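Local coordinates for protein MFP2B (PDB 2BJR) that probably enhances polymerization of the major sperm protein (MSP) that drives amoeboid motility of Ascaris sperm, and binds a zinc ion, at residues A[30-35]-A[128-132]; A[227-231]-A[323-327]; A[237-241]-A[307-313]. All blocks are in the same frame, centred on the assembly; numbering follows the deposited sequence.

Contact 1 (A[30-35]-A[128-132])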
# COMPACT_ATOMS: atom_id res chain seq x y z
N GLN A 30 -6.02 -1.73 -1.54
CA GLN A 30 -5.40 -1.00 -2.63
C GLN A 30 -3.95 -0.72 -2.34
O GLN A 30 -3.58 -0.41 -1.21
CB GLN A 30 -6.17 0.32 -2.92
CG GLN A 30 -7.70 0.15 -2.99
CD GLN A 30 -8.11 -0.93 -3.99
OE1 GLN A 30 -7.65 -0.93 -5.15
NE2 GLN A 30 -8.93 -1.87 -3.54
N GLN A 31 -3.12 -0.76 -3.39
CA GLN A 31 -1.68 -0.65 -3.19
C GLN A 31 -1.22 0.77 -2.91
O GLN A 31 -0.28 0.96 -2.15
CB GLN A 31 -0.92 -1.20 -4.42
CG GLN A 31 0.58 -1.36 -4.18
CD GLN A 31 0.88 -2.43 -3.10
OE1 GLN A 31 0.45 -3.56 -3.26
NE2 GLN A 31 1.53 -2.05 -2.01
N ASN A 32 -1.88 1.76 -3.53
CA ASN A 32 -1.36 3.10 -3.53
C ASN A 32 -2.48 4.10 -3.61
O ASN A 32 -2.55 4.89 -4.55
CB ASN A 32 -0.41 3.27 -4.65
CG ASN A 32 0.32 4.63 -4.66
OD1 ASN A 32 0.53 5.23 -3.63
ND2 ASN A 32 0.74 5.07 -5.87
N MSE A 33 -3.39 3.99 -2.67
CA MSE A 33 -4.58 4.83 -2.63
C MSE A 33 -4.93 5.02 -1.16
O MSE A 33 -5.17 4.03 -0.47
CB MSE A 33 -5.73 4.17 -3.40
CG MSE A 33 -6.95 5.03 -3.53
SE MSE A 33 -8.28 4.15 -4.67
CE MSE A 33 -7.15 4.15 -6.34
N TYR A 34 -4.98 6.29 -0.70
CA TYR A 34 -5.16 6.63 0.70
C TYR A 34 -6.35 7.58 0.87
O TYR A 34 -6.63 8.38 -0.01
CB TYR A 34 -3.89 7.26 1.30
CG TYR A 34 -2.63 6.45 1.10
CD1 TYR A 34 -1.92 6.49 -0.09
CD2 TYR A 34 -2.10 5.70 2.14
CE1 TYR A 34 -0.76 5.73 -0.27
CE2 TYR A 34 -0.95 4.98 1.97
CZ TYR A 34 -0.29 5.00 0.80
OH TYR A 34 0.88 4.31 0.72
N VAL A 35 -7.00 7.49 2.03
CA VAL A 35 -8.18 8.27 2.35
C VAL A 35 -7.74 9.71 2.61
O VAL A 35 -6.93 9.99 3.52
CB VAL A 35 -8.96 7.67 3.58
CG1 VAL A 35 -10.23 8.44 3.79
CG2 VAL A 35 -9.28 6.21 3.34
N GLY A 128 -10.13 -0.94 -11.96
CA GLY A 128 -9.49 -0.47 -10.76
C GLY A 128 -10.43 0.28 -9.86
O GLY A 128 -11.23 1.11 -10.31
N ALA A 129 -10.30 0.00 -8.57
CA ALA A 129 -11.09 0.71 -7.53
C ALA A 129 -10.86 2.21 -7.57
O ALA A 129 -9.76 2.68 -7.90
CB ALA A 129 -10.72 0.18 -6.19
N LEU A 130 -11.88 2.99 -7.18
CA LEU A 130 -11.67 4.40 -6.95
C LEU A 130 -12.31 4.74 -5.62
O LEU A 130 -13.38 4.26 -5.31
CB LEU A 130 -12.34 5.31 -8.00
CG LEU A 130 -11.71 5.57 -9.35
CD1 LEU A 130 -12.64 6.45 -10.16
CD2 LEU A 130 -10.28 6.11 -9.28
N LEU A 131 -11.63 5.59 -4.89
CA LEU A 131 -12.10 6.12 -3.63
C LEU A 131 -12.65 7.51 -3.91
O LEU A 131 -12.00 8.34 -4.56
CB LEU A 131 -10.93 6.11 -2.65
CG LEU A 131 -11.18 6.51 -1.23
CD1 LEU A 131 -12.09 5.54 -0.47
CD2 LEU A 131 -9.80 6.70 -0.57
N GLY A 132 -13.86 7.75 -3.43
CA GLY A 132 -14.52 9.05 -3.57
C GLY A 132 -15.26 9.43 -2.29
O GLY A 132 -14.91 8.96 -1.21
O HOH W 1 -8.38 -2.06 -7.57
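Segment 128-132 runs in the same general direction as 30-35, yet no direct hydrogen bond joins them; CA separations of 7.7 Å for Gln30 and Ala129 and 7.5 Å for Val35 and Leu131 fit side-chain packing rather than strand pairing. At phi/psi 136°/138° a CB on Gly128 would clash with the carbonyl O of the residue before, which calls for glycine. The methyl CB of Ala129 lies 3.4 Å from Gln30 OE1, and one water closes the polar edge: it donates to Gln30 OE1 (2.8 Å) and accepts from Ala129 N (3.0 Å). Gln30 NE2 is hydrogen-bonded to Leu28 O, engaging both amide ends. Met33, present as selenomethionine, reaches across extended through chi1 and chi2 (both t) and bent at chi3 (m), which places CE 3.4 Å from Ala129 O. Leu130 turns its CB away and offers mainly backbone, its CA 4.1 Å from Met33 SE. Leu131 points back in: its CB meets Met33 SE at 3.9 Å, and its CD2 lies 3.6 Å from Tyr34 O and 4.0 Å from Val35 CG2. Leu121 of strand 117-122 continues the apolar layer. Thus the loop entering strand 34-40, with that strand's first residues, packs on 129-131: a mainly apolar contact with a water-bridged polar edge, joining the six- and four-stranded antiparallel sheets of the first cytosolic motility protein repeat.

Contact 2 (A[227-231]-A[323-327])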
# COMPACT_ATOMS: atom_id res chain seq x y z
N ASP A 227 22.68 -6.64 3.90
CA ASP A 227 21.32 -6.93 4.38
C ASP A 227 20.37 -5.91 3.74
O ASP A 227 20.29 -4.73 4.12
CB ASP A 227 21.25 -6.91 5.90
CG ASP A 227 22.10 -7.99 6.51
OD1 ASP A 227 22.01 -9.17 6.08
OD2 ASP A 227 22.93 -7.74 7.42
N GLN A 228 19.66 -6.42 2.74
CA GLN A 228 18.81 -5.62 1.88
C GLN A 228 17.40 -6.18 1.96
O GLN A 228 17.23 -7.37 1.98
CB GLN A 228 19.32 -5.72 0.46
CG GLN A 228 20.64 -5.06 0.23
CD GLN A 228 21.31 -5.45 -1.10
OE1 GLN A 228 20.63 -5.76 -2.09
NE2 GLN A 228 22.63 -5.41 -1.11
N TYR A 229 16.40 -5.31 1.99
CA TYR A 229 15.04 -5.72 2.22
C TYR A 229 14.13 -5.10 1.17
O TYR A 229 14.45 -4.10 0.58
CB TYR A 229 14.56 -5.30 3.58
CG TYR A 229 15.44 -5.79 4.75
CD1 TYR A 229 16.63 -5.11 5.08
CD2 TYR A 229 15.09 -6.90 5.48
CE1 TYR A 229 17.41 -5.51 6.15
CE2 TYR A 229 15.91 -7.34 6.53
CZ TYR A 229 17.04 -6.59 6.87
OH TYR A 229 17.87 -6.99 7.89
N VAL A 230 13.01 -5.78 0.91
CA VAL A 230 12.10 -5.37 -0.15
C VAL A 230 11.28 -4.11 0.18
O VAL A 230 10.65 -4.02 1.22
CB VAL A 230 11.12 -6.51 -0.41
CG1 VAL A 230 10.04 -6.06 -1.50
CG2 VAL A 230 11.86 -7.74 -0.91
N ALA A 231 11.28 -3.17 -0.75
CA ALA A 231 10.49 -1.94 -0.63
C ALA A 231 9.96 -1.60 -2.00
O ALA A 231 10.53 -2.01 -3.03
CB ALA A 231 11.37 -0.85 -0.10
N GLU A 323 25.30 -10.64 -5.76
CA GLU A 323 23.86 -10.62 -5.50
C GLU A 323 23.42 -9.21 -5.12
O GLU A 323 24.07 -8.60 -4.30
CB GLU A 323 23.57 -11.53 -4.35
CG GLU A 323 23.86 -13.00 -4.64
CD GLU A 323 24.08 -13.84 -3.42
OE1 GLU A 323 24.30 -13.29 -2.33
OE2 GLU A 323 24.03 -15.09 -3.56
N ILE A 324 22.30 -8.75 -5.66
CA ILE A 324 21.84 -7.37 -5.46
C ILE A 324 20.35 -7.28 -5.70
O ILE A 324 19.84 -7.71 -6.73
CB ILE A 324 22.64 -6.40 -6.32
CG1 ILE A 324 22.18 -4.94 -6.13
CG2 ILE A 324 22.56 -6.77 -7.79
CD1 ILE A 324 22.49 -4.43 -4.78
N LEU A 325 19.63 -6.69 -4.73
CA LEU A 325 18.19 -6.63 -4.77
C LEU A 325 17.66 -5.45 -5.63
O LEU A 325 18.02 -4.28 -5.41
CB LEU A 325 17.64 -6.53 -3.36
CG LEU A 325 16.15 -6.43 -3.20
CD1 LEU A 325 15.47 -7.66 -3.75
CD2 LEU A 325 15.69 -6.23 -1.76
N GLY A 326 16.81 -5.81 -6.59
CA GLY A 326 16.08 -4.85 -7.42
C GLY A 326 14.73 -5.39 -7.85
O GLY A 326 13.93 -5.85 -7.04
N LYS A 327 14.41 -5.26 -9.12
CA LYS A 327 13.04 -5.56 -9.55
C LYS A 327 13.05 -6.39 -10.84
O LYS A 327 14.02 -6.35 -11.58
CB LYS A 327 12.27 -4.23 -9.71
CG LYS A 327 12.68 -3.41 -11.00
CD LYS A 327 12.09 -1.98 -10.96
CE LYS A 327 12.48 -1.17 -12.22
NZ LYS A 327 11.62 -1.57 -13.41
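Both backbones are extended and run in the same direction, but they belong to different sheets: the closest CA pair, Gln228 and Leu325, is 6.8 Å apart, and no backbone-to-backbone hydrogen bond crosses. A side chain does the bridging. Gln228 points its CB toward 323-327, and its OE1 accepts a hydrogen bond from Leu325 N at 3.0 Å with an N-H...O angle of 163°, close to linear. The other end of the amide is also held, NE2 donating to Asn225 O and Thr220 OG1, which fixes the orientation of the carboxamide. The same OE1 touches Ile324 CD1 at 3.5 Å: Ile324 sets off away from the partner, yet its CD1 swings back. Leu325 is the main apolar contributor, with 82 Å² covered. Its CD2 lies 3.4 Å from Tyr229 O, 3.8 Å from Val230 N and 4.2 Å from Val230 CG2, so it packs against the Tyr229-Val230 backbone and the Val230 side chain. Tyr229 itself turns away, its ring edge-to-face with Trp204. The arrangement is a buried interface between two antiparallel sheets of the second cytosolic motility protein repeat, with one glutamine side chain tying strand 322-329 to the sheet facing it.

Contact 3 (A[237-241]-A[307-313])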
# COMPACT_ATOMS: atom_id res chain seq x y z
N GLY A 237 3.49 7.02 -11.73
CA GLY A 237 2.44 6.04 -11.65
C GLY A 237 2.90 4.60 -11.83
O GLY A 237 2.09 3.70 -11.76
N GLU A 238 4.19 4.38 -12.00
CA GLU A 238 4.73 3.03 -12.17
C GLU A 238 5.33 2.47 -10.85
O GLU A 238 6.13 3.15 -10.20
CB GLU A 238 5.82 3.01 -13.20
CG GLU A 238 5.32 3.42 -14.59
CD GLU A 238 6.38 3.41 -15.67
OE1 GLU A 238 7.35 2.61 -15.62
OE2 GLU A 238 6.18 4.19 -16.64
N PRO A 239 5.00 1.24 -10.50
CA PRO A 239 5.58 0.60 -9.31
C PRO A 239 7.02 0.21 -9.51
O PRO A 239 7.39 -0.32 -10.58
CB PRO A 239 4.69 -0.61 -9.11
CG PRO A 239 4.23 -0.98 -10.47
CD PRO A 239 4.09 0.31 -11.20
N VAL A 240 7.87 0.55 -8.55
CA VAL A 240 9.29 0.27 -8.59
C VAL A 240 9.67 -0.49 -7.32
O VAL A 240 9.62 0.07 -6.22
CB VAL A 240 10.08 1.57 -8.62
CG1 VAL A 240 11.57 1.32 -8.86
CG2 VAL A 240 9.49 2.49 -9.68
N MSE A 241 10.08 -1.75 -7.50
CA MSE A 241 10.64 -2.49 -6.38
C MSE A 241 12.12 -2.17 -6.28
O MSE A 241 12.82 -1.94 -7.23
CB MSE A 241 10.46 -4.00 -6.49
CG MSE A 241 9.08 -4.46 -6.54
SE MSE A 241 8.14 -4.32 -4.88
CE MSE A 241 6.53 -5.09 -5.56
N HIS A 307 0.60 -3.14 -13.15
CA HIS A 307 0.58 -1.90 -13.87
C HIS A 307 0.41 -2.22 -15.36
O HIS A 307 0.81 -3.30 -15.84
CB HIS A 307 1.88 -1.13 -13.64
CG HIS A 307 1.91 0.20 -14.30
ND1 HIS A 307 1.42 1.35 -13.71
CD2 HIS A 307 2.36 0.57 -15.51
CE1 HIS A 307 1.59 2.37 -14.53
NE2 HIS A 307 2.14 1.92 -15.64
N HIS A 308 -0.14 -1.29 -16.13
CA HIS A 308 -0.42 -1.61 -17.54
C HIS A 308 0.84 -1.80 -18.37
O HIS A 308 0.81 -2.47 -19.38
CB HIS A 308 -1.36 -0.57 -18.18
CG HIS A 308 -0.77 0.79 -18.29
ND1 HIS A 308 -1.06 1.80 -17.39
CD2 HIS A 308 0.10 1.32 -19.18
CE1 HIS A 308 -0.40 2.89 -17.72
NE2 HIS A 308 0.31 2.63 -18.80
N LYS A 309 1.95 -1.22 -17.97
CA LYS A 309 3.23 -1.43 -18.67
C LYS A 309 3.98 -2.72 -18.27
O LYS A 309 5.06 -2.97 -18.76
CB LYS A 309 4.18 -0.27 -18.42
CG LYS A 309 3.79 1.06 -19.09
CD LYS A 309 5.09 1.83 -19.35
CE LYS A 309 4.95 3.32 -19.34
NZ LYS A 309 6.34 3.96 -19.27
N GLY A 310 3.44 -3.51 -17.36
CA GLY A 310 4.15 -4.67 -16.86
C GLY A 310 4.01 -4.77 -15.34
O GLY A 310 4.12 -3.76 -14.65
N ASN A 311 3.80 -5.97 -14.83
CA ASN A 311 3.68 -6.20 -13.41
C ASN A 311 5.05 -6.42 -12.81
O ASN A 311 5.88 -7.10 -13.39
CB ASN A 311 2.77 -7.38 -13.16
CG ASN A 311 1.46 -7.23 -13.94
OD1 ASN A 311 0.94 -6.10 -14.09
ND2 ASN A 311 0.96 -8.34 -14.49
N ILE A 312 5.31 -5.80 -11.68
CA ILE A 312 6.67 -5.75 -11.16
C ILE A 312 6.81 -6.56 -9.88
O ILE A 312 5.98 -6.46 -8.99
CB ILE A 312 7.03 -4.28 -10.93
CG1 ILE A 312 6.83 -3.46 -12.22
CG2 ILE A 312 8.46 -4.17 -10.50
CD1 ILE A 312 7.70 -3.87 -13.40
N SER A 313 7.89 -7.33 -9.78
CA SER A 313 8.16 -8.24 -8.67
C SER A 313 9.52 -7.92 -8.06
O SER A 313 10.41 -7.44 -8.79
CB SER A 313 8.19 -9.70 -9.17
OG SER A 313 6.96 -10.04 -9.77
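The strongest link is a salt bridge near the surface, Lys309 NZ donating to Glu238 OE2 at 2.6 Å, while Glu238 OE1 is hydrogen-bonded to Trp257 NE1. Lys309 sits in a type I turn from His307 to Gly310, closed by Gly310 N to His307 O at 3.0 Å and braced by His307 N to Asn311 OD1 at 3.1 Å. Between turn and strand lies the His307 ring: Glu238 CG stands over its face, 4.0 Å from the centroid and 29° off the normal, a CH-pi contact. Further in the contact becomes apolar. Pro239 CD meets His307 CB at 3.6 Å, and Ile312 wedges between two residues of alternate positions, its CG1 4.0 Å from Pro239 CG and its CG2 4.0 Å from Met241 CG (selenomethionine). The loop 307-313 thereby covers the beginning of strand 238-247 as it leads into strand 313-319, with Leu232 of strand 229-235 and Lys327 of strand 322-329 bordering the packed side chains.

Overall arrangement
Contacts 1 and 2 belong to the two successive family repeats, their centres 27 Å apart and nearest atoms about 8 Å apart. In both, a leucine (Leu131, Leu325) sets CD2 against a tyrosine backbone O (Tyr34, Tyr229) and the next valine's CG2 (Val35, Val230), consistent with related folds. Contact 3 adjoins contact 2, centres 16 Å apart: Lys327 CB lies 3.4 Å from Met241 O, and strands 229-235 and 238-247 are neighbours in one sheet. Contact 1 does not touch contact 3 (nearest atoms about 6 Å), although Gln31 touches Leu232 and Val305 of the second repeat. All three lie away from the zinc site of His86, Cys174, Cys176 and Cys179.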